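Local coordinates for NOVP (Streptomyces caeruleus, PDB 2WK1), which transfers a methyl group from S-adenosyl-L-methionine to the 4-hydroxyl of the noviose sugar, the penultimate step in making the antibiotic novobiocin, at residues 146-151 and 195-200; 213-218 and 225-230. One frame throughout, in Å; residues are numbered along the deposited sequence.

Interaction 1. Residues 146-151 and 195-200; sequences GIPDVG and PGWFKD. With SAH (S-adenosyl-L-homocysteine), chain B.
Two loops face each other across the adenine of S-adenosyl-L-homocysteine: segment 146-151, which follows strand 138-142, and segment 195-200, which turns into helix 198-201, with the CA atoms of Pro-148 and Trp-197 7.7 Å apart. No hydrogen bond joins them directly; Trp-197 spans the gap. Its CG lies anti to the carbonyl carbon (chi1 -57°), which sends the benzene half of the indole toward the opposite loop. There CZ3 meets the Pro-148 ring, 3.6 Å from its CD, while the two side chains run past each other in opposite senses. At the indole edge, close to its plane, Gly-146 O sits 3.3 Å from CZ3; this oxygen is also hydrogen-bonded by Ser-143 OG. A broad, rigid indole suits a place where one side chain reaches the opposite loop and also lies beside adenine N1. Glycine suits position 146, because at its backbone angles a CB would collide with the preceding carbonyl oxygen, and its C atom comes within 3.1 Å of the ribose O2'.

The adenine is met on both faces. Phe-198 lies nearly parallel to one, with adenine N1 3.4 Å above its ring. Pro-148, a compact, rigid apolar ring, packs on the other, its CD 3.6 Å from N7. Phe-198 N donates to adenine N1 over 3.0 Å at 158°, from somewhat off the base plane, and Gly-196 O approaches C2 at 3.4 Å. The backbone N-H thus recognises the acceptor edge of adenine while side chains supply the apolar sandwich. Trp-197 is the N-cap residue, and this N-H comes just after it, at the start of helix 198-201. Together the loops form the adenine pocket at the strand ends of the Rossmann-like fold characteristic of class I S-adenosylmethionine-dependent methyltransferases.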
ATOM      1  N   GLY A 146      22.229 -11.966  -3.975  1.00 14.41           N
ATOM      2  CA  GLY A 146      22.898 -10.759  -4.402  1.00 13.93           C
ATOM      3  C   GLY A 146      23.722 -10.909  -5.680  1.00 13.56           C
ATOM      4  O   GLY A 146      23.660 -11.883  -6.416  1.00 13.83           O
ATOM      5  N   ILE A 147      24.485  -9.867  -5.957  1.00 14.18           N
ATOM      6  CA  ILE A 147      25.302  -9.785  -7.152  1.00 15.27           C
ATOM      7  C   ILE A 147      26.506 -10.749  -7.039  1.00 15.51           C
ATOM      8  O   ILE A 147      27.092 -10.857  -5.976  1.00 15.83           O
ATOM      9  CB  ILE A 147      25.763  -8.319  -7.314  1.00 16.04           C
ATOM     10  CG1 ILE A 147      24.545  -7.405  -7.599  1.00 18.01           C
ATOM     11  CG2 ILE A 147      26.826  -8.177  -8.405  1.00 17.87           C
ATOM     12  CD1 ILE A 147      24.902  -5.909  -7.700  1.00 21.59           C
ATOM     13  N   PRO A 148      26.857 -11.455  -8.125  1.00 15.67           N
ATOM     14  CA  PRO A 148      28.013 -12.362  -8.044  1.00 16.49           C
ATOM     15  C   PRO A 148      29.306 -11.594  -7.906  1.00 16.97           C
ATOM     16  O   PRO A 148      29.402 -10.463  -8.384  1.00 16.65           O
ATOM     17  CB  PRO A 148      27.986 -13.098  -9.392  1.00 16.91           C
ATOM     18  CG  PRO A 148      27.276 -12.125 -10.337  1.00 16.85           C
ATOM     19  CD  PRO A 148      26.223 -11.483  -9.467  1.00 15.79           C
ATOM     20  N   ASP A 149      30.268 -12.203  -7.225  1.00 18.19           N
ATOM     21  CA  ASP A 149      31.623 -11.707  -7.208  1.00 19.33           C
ATOM     22  C   ASP A 149      32.300 -12.192  -8.486  1.00 20.10           C
ATOM     23  O   ASP A 149      32.583 -13.381  -8.614  1.00 21.62           O
ATOM     24  CB  ASP A 149      32.338 -12.254  -5.971  1.00 20.00           C
ATOM     25  CG  ASP A 149      33.774 -11.779  -5.847  1.00 22.39           C
ATOM     26  OD1 ASP A 149      34.313 -11.196  -6.801  1.00 24.46           O
ATOM     27  OD2 ASP A 149      34.355 -12.000  -4.766  1.00 26.53           O
ATOM     28  N   VAL A 150      32.509 -11.285  -9.442  1.00 20.50           N
ATOM     29  CA  VAL A 150      32.951 -11.680 -10.781  1.00 21.73           C
ATOM     30  C   VAL A 150      34.394 -12.178 -10.824  1.00 23.33           C
ATOM     31  O   VAL A 150      34.769 -12.861 -11.778  1.00 24.53           O
ATOM     32  CB  VAL A 150      32.721 -10.558 -11.846  1.00 21.58           C
ATOM     33  CG1 VAL A 150      31.239 -10.204 -11.933  1.00 20.53           C
ATOM     34  CG2 VAL A 150      33.556  -9.323 -11.589  1.00 22.40           C
ATOM     35  N   GLY A 151      35.171 -11.844  -9.793  1.00 23.91           N
ATOM     36  CA  GLY A 151      36.532 -12.374  -9.639  1.00 25.23           C
ATOM     37  C   GLY A 151      37.499 -11.782 -10.641  1.00 26.66           C
ATOM     38  O   GLY A 151      37.159 -10.877 -11.418  1.00 27.61           O
ATOM     39  N   PRO A 195      15.637 -19.568  -9.444  1.00 12.94           N
ATOM     40  CA  PRO A 195      16.702 -19.255  -8.518  1.00 13.10           C
ATOM     41  C   PRO A 195      18.019 -19.735  -9.037  1.00 14.31           C
ATOM     42  O   PRO A 195      18.132 -20.884  -9.471  1.00 16.57           O
ATOM     43  CB  PRO A 195      16.299 -20.012  -7.250  1.00 13.64           C
ATOM     44  CG  PRO A 195      15.590 -21.204  -7.746  1.00 14.45           C
ATOM     45  CD  PRO A 195      14.852 -20.744  -8.995  1.00 13.58           C
ATOM     46  N   GLY A 196      19.036 -18.877  -8.916  1.00 12.86           N
ATOM     47  CA  GLY A 196      20.419 -19.221  -9.260  1.00 13.53           C
ATOM     48  C   GLY A 196      21.089 -18.129 -10.074  1.00 12.40           C
ATOM     49  O   GLY A 196      20.477 -17.097 -10.396  1.00 12.80           O
ATOM     50  N   TRP A 197      22.365 -18.329 -10.374  1.00 13.69           N
ATOM     51  CA  TRP A 197      23.078 -17.402 -11.201  1.00 13.11           C
ATOM     52  C   TRP A 197      22.531 -17.475 -12.629  1.00 13.18           C
ATOM     53  O   TRP A 197      22.262 -18.566 -13.127  1.00 14.59           O
ATOM     54  CB  TRP A 197      24.581 -17.742 -11.177  1.00 14.42           C
ATOM     55  CG  TRP A 197      25.119 -17.735  -9.782  1.00 16.06           C
ATOM     56  CD1 TRP A 197      25.589 -18.811  -9.083  1.00 19.19           C
ATOM     57  CD2 TRP A 197      25.182 -16.627  -8.887  1.00 17.30           C
ATOM     58  NE1 TRP A 197      25.948 -18.438  -7.812  1.00 22.05           N
ATOM     59  CE2 TRP A 197      25.708 -17.100  -7.665  1.00 20.53           C
ATOM     60  CE3 TRP A 197      24.855 -15.274  -8.994  1.00 15.35           C
ATOM     61  CZ2 TRP A 197      25.901 -16.265  -6.561  1.00 20.62           C
ATOM     62  CZ3 TRP A 197      25.032 -14.459  -7.889  1.00 16.23           C
ATOM     63  CH2 TRP A 197      25.540 -14.952  -6.696  1.00 18.37           C
ATOM     64  N   PHE A 198      22.365 -16.330 -13.285  1.00 13.03           N
ATOM     65  CA  PHE A 198      21.799 -16.318 -14.641  1.00 13.29           C
ATOM     66  C   PHE A 198      22.546 -17.237 -15.608  1.00 14.33           C
ATOM     67  O   PHE A 198      21.928 -17.875 -16.445  1.00 15.38           O
ATOM     68  CB  PHE A 198      21.773 -14.903 -15.256  1.00 13.15           C
ATOM     69  CG  PHE A 198      20.951 -13.910 -14.488  1.00 11.98           C
ATOM     70  CD1 PHE A 198      19.841 -14.303 -13.743  1.00 13.28           C
ATOM     71  CD2 PHE A 198      21.285 -12.562 -14.529  1.00 13.12           C
ATOM     72  CE1 PHE A 198      19.147 -13.368 -13.019  1.00 13.78           C
ATOM     73  CE2 PHE A 198      20.564 -11.635 -13.810  1.00 13.06           C
ATOM     74  CZ  PHE A 198      19.515 -12.045 -13.048  1.00 13.95           C
ATOM     75  N   LYS A 199      23.862 -17.347 -15.461  1.00 15.36           N
ATOM     76  CA  LYS A 199      24.620 -18.203 -16.397  1.00 17.68           C
ATOM     77  C   LYS A 199      24.216 -19.661 -16.247  1.00 18.02           C
ATOM     78  O   LYS A 199      24.413 -20.453 -17.180  1.00 20.56           O
ATOM     79  CB  LYS A 199      26.128 -18.040 -16.209  1.00 18.93           C
ATOM     80  CG  LYS A 199      26.630 -18.491 -14.860  1.00 21.50           C
ATOM     81  CD  LYS A 199      28.144 -18.366 -14.692  1.00 26.48           C
ATOM     82  CE  LYS A 199      28.547 -18.841 -13.306  1.00 28.68           C
ATOM     83  NZ  LYS A 199      29.942 -18.428 -12.965  1.00 31.30           N
ATOM     84  N   ASP A 200      23.701 -20.028 -15.080  1.00 18.21           N
ATOM     85  CA  ASP A 200      23.272 -21.398 -14.792  1.00 18.78           C
ATOM     86  C   ASP A 200      21.799 -21.617 -15.084  1.00 18.45           C
ATOM     87  O   ASP A 200      21.397 -22.709 -15.459  1.00 21.37           O
ATOM     88  CB  ASP A 200      23.456 -21.724 -13.305  1.00 19.37           C
ATOM     89  CG  ASP A 200      24.908 -21.762 -12.871  1.00 22.48           C
ATOM     90  OD1 ASP A 200      25.755 -22.129 -13.712  1.00 26.31           O
ATOM     91  OD2 ASP A 200      25.172 -21.460 -11.676  1.00 25.41           O
TER
HETATM   92  N   SAH B 301      14.484  -5.004  -9.987  1.00 13.37           N
HETATM   93  CA  SAH B 301      14.747  -4.817  -8.519  1.00 12.08           C
HETATM   94  CB  SAH B 301      16.199  -4.391  -8.297  1.00 12.83           C
HETATM   95  CG  SAH B 301      17.218  -5.449  -8.700  1.00 12.65           C
HETATM   96  SD  SAH B 301      18.743  -5.287  -7.762  1.00 13.50           S
HETATM   97  C   SAH B 301      13.722  -3.900  -7.911  1.00 12.60           C
HETATM   98  O   SAH B 301      13.973  -3.303  -6.857  1.00 12.66           O
HETATM   99  OXT SAH B 301      12.611  -3.831  -8.419  1.00 13.28           O
HETATM  100  C5' SAH B 301      19.838  -6.391  -8.675  1.00 12.31           C
HETATM  101  C4' SAH B 301      19.444  -7.876  -8.519  1.00 11.69           C
HETATM  102  O4' SAH B 301      20.142  -8.637  -9.535  1.00 11.41           O
HETATM  103  C3' SAH B 301      19.776  -8.495  -7.161  1.00 12.46           C
HETATM  104  O3' SAH B 301      18.619  -9.083  -6.539  1.00 13.07           O
HETATM  105  C2' SAH B 301      20.851  -9.545  -7.515  1.00 11.81           C
HETATM  106  O2' SAH B 301      20.846 -10.716  -6.697  1.00 13.24           O
HETATM  107  C1' SAH B 301      20.529  -9.895  -8.972  1.00 10.43           C
HETATM  108  N9  SAH B 301      21.634 -10.361  -9.812  1.00 10.57           N
HETATM  109  C8  SAH B 301      22.548  -9.559 -10.417  1.00 12.23           C
HETATM  110  N7  SAH B 301      23.355 -10.284 -11.230  1.00 12.06           N
HETATM  111  C5  SAH B 301      22.924 -11.567 -11.156  1.00 10.80           C
HETATM  112  C6  SAH B 301      23.290 -12.808 -11.793  1.00 11.01           C
HETATM  113  N6  SAH B 301      24.298 -12.845 -12.647  1.00 12.27           N
HETATM  114  N1  SAH B 301      22.585 -13.904 -11.492  1.00 11.08           N
HETATM  115  C2  SAH B 301      21.531 -13.868 -10.656  1.00 10.84           C
HETATM  116  N3  SAH B 301      21.120 -12.767 -10.018  1.00 10.66           N
HETATM  117  C4  SAH B 301      21.776 -11.615 -10.270  1.00 10.29           C

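Interaction 2. Residues 213-218 and 225-230; sequences LRMDGD and DTLTNL. With SAH (S-adenosyl-L-homocysteine), chain B; EDO (1,2-ethanediol), chain F.
Strand 213-215 and helix 225-230 run almost antiparallel, at 164° with their axes 10.0 Å apart, so that Met-215 lies opposite Thr-226 and Leu-213 opposite Leu-230. Everything that meets between them is apolar. Met-215 SD rests 3.5 Å from the CG2 methyl of Thr-226 and 3.6 Å from CD2 of Leu-227, whose side chain it crosses at about a right angle. A bend at the thioether (chi3 -58°) folds CE back against Leu-227, a shape open to methionine's unbranched, flexible chain. Thr-226 presents its methyl to the strand, while OG1 bonds to Ser-222 O one helical turn back, so its hydroxyl is satisfied within the buried layer. Two residues earlier in the strand, CD1 of Leu-213 reaches CD1 of Leu-230 at 3.9 Å and the Thr-226 methyl at a similar distance.

The intervening Arg-214 and the following Asp-216 point away from the helix, and their chemistry is polar. Arg-214 NH1 forms a salt bridge with Asp-216 OD2 over 3.1 Å, OD2 lying in the guanidinium plane but met from above its own carboxylate plane; Glu-112 and Asp-243 also pair with this arginine. The same OD2 accepts the amino group of S-adenosyl-L-homocysteine at 2.8 Å. Beyond the strand, Gly-217 N donates to O1 of a 1,2-ethanediol, probably from the crystallisation liquor. The strand and the residue just past its end therefore show two chemistries: Leu-213 and Met-215 pack on the helix, while Arg-214 supports Asp-216, a predicted magnesium ligand, beside the bound S-adenosyl-L-homocysteine.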
ATOM      1  N   LEU A 213      10.576  -8.477 -21.301  1.00  9.50           N
ATOM      2  CA  LEU A 213      11.840  -8.867 -20.682  1.00  9.33           C
ATOM      3  C   LEU A 213      12.383  -7.653 -19.961  1.00  8.91           C
ATOM      4  O   LEU A 213      12.773  -6.715 -20.611  1.00 10.26           O
ATOM      5  CB  LEU A 213      12.807  -9.312 -21.761  1.00  9.67           C
ATOM      6  CG  LEU A 213      14.276  -9.526 -21.420  1.00 11.63           C
ATOM      7  CD1 LEU A 213      14.418 -10.467 -20.216  1.00 13.70           C
ATOM      8  CD2 LEU A 213      15.058  -9.998 -22.661  1.00 13.07           C
ATOM      9  N   ARG A 214      12.370  -7.661 -18.628  1.00  8.71           N
ATOM     10  CA  ARG A 214      12.911  -6.550 -17.825  1.00  8.97           C
ATOM     11  C   ARG A 214      14.240  -6.995 -17.238  1.00  9.40           C
ATOM     12  O   ARG A 214      14.313  -8.016 -16.579  1.00 11.76           O
ATOM     13  CB  ARG A 214      11.954  -6.088 -16.746  1.00  9.50           C
ATOM     14  CG  ARG A 214      12.487  -4.846 -16.031  1.00 10.99           C
ATOM     15  CD  ARG A 214      11.512  -4.247 -15.006  1.00 12.14           C
ATOM     16  NE  ARG A 214      11.824  -2.841 -14.833  1.00 12.49           N
ATOM     17  CZ  ARG A 214      12.885  -2.388 -14.166  1.00 12.57           C
ATOM     18  NH1 ARG A 214      13.582  -3.204 -13.394  1.00 13.17           N
ATOM     19  NH2 ARG A 214      13.212  -1.121 -14.249  1.00 13.50           N
ATOM     20  N   MET A 215      15.285  -6.242 -17.519  1.00  9.88           N
ATOM     21  CA  MET A 215      16.644  -6.571 -17.123  1.00 11.18           C
ATOM     22  C   MET A 215      17.109  -5.608 -16.055  1.00 10.30           C
ATOM     23  O   MET A 215      17.116  -4.387 -16.282  1.00 11.23           O
ATOM     24  CB  MET A 215      17.567  -6.516 -18.337  1.00 12.95           C
ATOM     25  CG  MET A 215      17.079  -7.356 -19.520  1.00 14.06           C
ATOM     26  SD  MET A 215      18.346  -7.584 -20.748  1.00 17.86           S
ATOM     27  CE  MET A 215      18.695  -5.906 -21.115  1.00 16.07           C
ATOM     28  N   ASP A 216      17.534  -6.128 -14.912  1.00 10.91           N
ATOM     29  CA  ASP A 216      17.995  -5.310 -13.797  1.00 11.92           C
ATOM     30  C   ASP A 216      19.045  -6.084 -13.013  1.00 13.69           C
ATOM     31  O   ASP A 216      18.910  -6.283 -11.791  1.00 15.54           O
ATOM     32  CB  ASP A 216      16.800  -4.966 -12.903  1.00 12.85           C
ATOM     33  CG  ASP A 216      17.041  -3.764 -11.984  1.00 14.72           C
ATOM     34  OD1 ASP A 216      18.207  -3.332 -11.800  1.00 18.04           O
ATOM     35  OD2 ASP A 216      16.032  -3.243 -11.434  1.00 16.09           O
ATOM     36  N   GLY A 217      20.085  -6.505 -13.707  1.00 14.40           N
ATOM     37  CA  GLY A 217      21.137  -7.327 -13.117  1.00 14.68           C
ATOM     38  C   GLY A 217      22.457  -6.642 -12.839  1.00 15.78           C
ATOM     39  O   GLY A 217      23.411  -7.308 -12.459  1.00 17.28           O
ATOM     40  N   ASP A 218      22.526  -5.323 -13.049  1.00 17.02           N
ATOM     41  CA  ASP A 218      23.638  -4.450 -12.612  1.00 17.73           C
ATOM     42  C   ASP A 218      25.030  -4.601 -13.235  1.00 17.26           C
ATOM     43  O   ASP A 218      25.798  -3.667 -13.144  1.00 18.79           O
ATOM     44  CB  ASP A 218      23.781  -4.499 -11.082  1.00 18.98           C
ATOM     45  CG  ASP A 218      22.734  -3.670 -10.357  1.00 24.27           C
ATOM     46  OD1 ASP A 218      22.365  -2.561 -10.826  1.00 31.97           O
ATOM     47  OD2 ASP A 218      22.270  -4.142  -9.307  1.00 28.39           O
ATOM     48  N   ASP A 225      24.387 -12.129 -20.364  1.00 14.76           N
ATOM     49  CA  ASP A 225      23.795 -13.476 -20.228  1.00 15.57           C
ATOM     50  C   ASP A 225      22.261 -13.450 -20.333  1.00 14.46           C
ATOM     51  O   ASP A 225      21.633 -14.366 -20.872  1.00 15.17           O
ATOM     52  CB  ASP A 225      24.229 -14.122 -18.924  1.00 16.69           C
ATOM     53  CG  ASP A 225      25.725 -14.486 -18.921  1.00 20.99           C
ATOM     54  OD1 ASP A 225      26.356 -14.510 -20.007  1.00 25.41           O
ATOM     55  OD2 ASP A 225      26.246 -14.724 -17.818  1.00 25.94           O
ATOM     56  N   THR A 226      21.654 -12.361 -19.888  1.00 12.97           N
ATOM     57  CA  THR A 226      20.227 -12.217 -20.026  1.00 12.13           C
ATOM     58  C   THR A 226      19.838 -12.046 -21.485  1.00 12.08           C
ATOM     59  O   THR A 226      18.940 -12.731 -21.994  1.00 12.10           O
ATOM     60  CB  THR A 226      19.712 -11.039 -19.197  1.00 12.13           C
ATOM     61  OG1 THR A 226      19.940 -11.283 -17.794  1.00 14.41           O
ATOM     62  CG2 THR A 226      18.239 -10.854 -19.429  1.00 12.77           C
ATOM     63  N   LEU A 227      20.482 -11.099 -22.171  1.00 11.56           N
ATOM     64  CA  LEU A 227      20.128 -10.880 -23.567  1.00 11.94           C
ATOM     65  C   LEU A 227      20.384 -12.127 -24.434  1.00 12.45           C
ATOM     66  O   LEU A 227      19.567 -12.501 -25.275  1.00 12.88           O
ATOM     67  CB  LEU A 227      20.865  -9.689 -24.159  1.00 12.23           C
ATOM     68  CG  LEU A 227      20.380  -8.330 -23.665  1.00 13.17           C
ATOM     69  CD1 LEU A 227      21.448  -7.257 -23.975  1.00 15.09           C
ATOM     70  CD2 LEU A 227      19.029  -8.009 -24.287  1.00 15.67           C
ATOM     71  N   THR A 228      21.545 -12.740 -24.268  1.00 13.31           N
ATOM     72  CA  THR A 228      21.891 -13.844 -25.149  1.00 15.22           C
ATOM     73  C   THR A 228      20.882 -14.991 -25.017  1.00 14.83           C
ATOM     74  O   THR A 228      20.498 -15.606 -26.006  1.00 15.95           O
ATOM     75  CB  THR A 228      23.317 -14.354 -24.941  1.00 16.62           C
ATOM     76  OG1 THR A 228      23.523 -14.780 -23.623  1.00 22.09           O
ATOM     77  CG2 THR A 228      24.309 -13.335 -25.293  1.00 18.05           C
ATOM     78  N   ASN A 229      20.453 -15.270 -23.801  1.00 14.64           N
ATOM     79  CA  ASN A 229      19.552 -16.400 -23.559  1.00 14.15           C
ATOM     80  C   ASN A 229      18.080 -16.072 -23.732  1.00 14.02           C
ATOM     81  O   ASN A 229      17.312 -16.950 -24.108  1.00 16.28           O
ATOM     82  CB  ASN A 229      19.800 -16.939 -22.156  1.00 14.30           C
ATOM     83  CG  ASN A 229      21.118 -17.675 -22.077  1.00 16.11           C
ATOM     84  OD1 ASN A 229      21.280 -18.729 -22.716  1.00 19.51           O
ATOM     85  ND2 ASN A 229      22.066 -17.144 -21.311  1.00 16.10           N
ATOM     86  N   LEU A 230      17.670 -14.827 -23.434  1.00 12.30           N
ATOM     87  CA  LEU A 230      16.252 -14.502 -23.428  1.00 12.39           C
ATOM     88  C   LEU A 230      15.766 -13.610 -24.548  1.00 11.61           C
ATOM     89  O   LEU A 230      14.586 -13.686 -24.904  1.00 12.31           O
ATOM     90  CB  LEU A 230      15.813 -13.915 -22.086  1.00 12.18           C
ATOM     91  CG  LEU A 230      16.048 -14.785 -20.837  1.00 12.20           C
ATOM     92  CD1 LEU A 230      15.493 -14.126 -19.602  1.00 12.95           C
ATOM     93  CD2 LEU A 230      15.460 -16.197 -20.986  1.00 13.76           C
TER
HETATM   94  N   SAH B 301      14.484  -5.004  -9.987  1.00 13.37           N
HETATM   95  CA  SAH B 301      14.747  -4.817  -8.519  1.00 12.08           C
HETATM   96  CB  SAH B 301      16.199  -4.391  -8.297  1.00 12.83           C
HETATM   97  CG  SAH B 301      17.218  -5.449  -8.700  1.00 12.65           C
HETATM   98  SD  SAH B 301      18.743  -5.287  -7.762  1.00 13.50           S
HETATM   99  C   SAH B 301      13.722  -3.900  -7.911  1.00 12.60           C
HETATM  100  O   SAH B 301      13.973  -3.303  -6.857  1.00 12.66           O
HETATM  101  OXT SAH B 301      12.611  -3.831  -8.419  1.00 13.28           O
HETATM  102  C5' SAH B 301      19.838  -6.391  -8.675  1.00 12.31           C
HETATM  103  C4' SAH B 301      19.444  -7.876  -8.519  1.00 11.69           C
HETATM  104  O4' SAH B 301      20.142  -8.637  -9.535  1.00 11.41           O
HETATM  105  C3' SAH B 301      19.776  -8.495  -7.161  1.00 12.46           C
HETATM  106  O3' SAH B 301      18.619  -9.083  -6.539  1.00 13.07           O
HETATM  107  C2' SAH B 301      20.851  -9.545  -7.515  1.00 11.81           C
HETATM  108  O2' SAH B 301      20.846 -10.716  -6.697  1.00 13.24           O
HETATM  109  C1' SAH B 301      20.529  -9.895  -8.972  1.00 10.43           C
HETATM  110  N9  SAH B 301      21.634 -10.361  -9.812  1.00 10.57           N
HETATM  111  C8  SAH B 301      22.548  -9.559 -10.417  1.00 12.23           C
HETATM  112  N7  SAH B 301      23.355 -10.284 -11.230  1.00 12.06           N
HETATM  113  C5  SAH B 301      22.924 -11.567 -11.156  1.00 10.80           C
HETATM  114  C6  SAH B 301      23.290 -12.808 -11.793  1.00 11.01           C
HETATM  115  N6  SAH B 301      24.298 -12.845 -12.647  1.00 12.27           N
HETATM  116  N1  SAH B 301      22.585 -13.904 -11.492  1.00 11.08           N
HETATM  117  C2  SAH B 301      21.531 -13.868 -10.656  1.00 10.84           C
HETATM  118  N3  SAH B 301      21.120 -12.767 -10.018  1.00 10.66           N
HETATM  119  C4  SAH B 301      21.776 -11.615 -10.270  1.00 10.29           C
HETATM  120  C1  EDO F 551      20.305  -4.803 -17.279  1.00 27.20           C
HETATM  121  O1  EDO F 551      20.688  -6.053 -16.594  1.00 23.07           O
HETATM  122  C2  EDO F 551      21.014  -3.522 -16.795  1.00 27.25           C
HETATM  123  O2  EDO F 551      20.135  -2.764 -15.930  1.00 27.28           O

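After strand 138-142 the chain enters loop 146-151, wanders through three helices, and returns along edge strand 191-195; interaction 1 closes this long excursion of 43 residues. Helix 198-201 then leads into the more central strand 210-215, and interaction 2 closes the much shorter turn back through helix 220-230. The two contacts follow in series, neither nested nor crossing. They nevertheless touch: Ile-147 CD1 packs 3.6 Å from Asp-218 OD2, and Phe-198 CD2 lies 3.8 Å from Thr-226 OG1. Segments 146-151 and 195-200 hold the adenine, while Asp-216 takes the amino group and Gly-217 and Asp-218 lie beside C8 and C5', so strands 138-142, 191-195 and 210-215 all lead to one ligand.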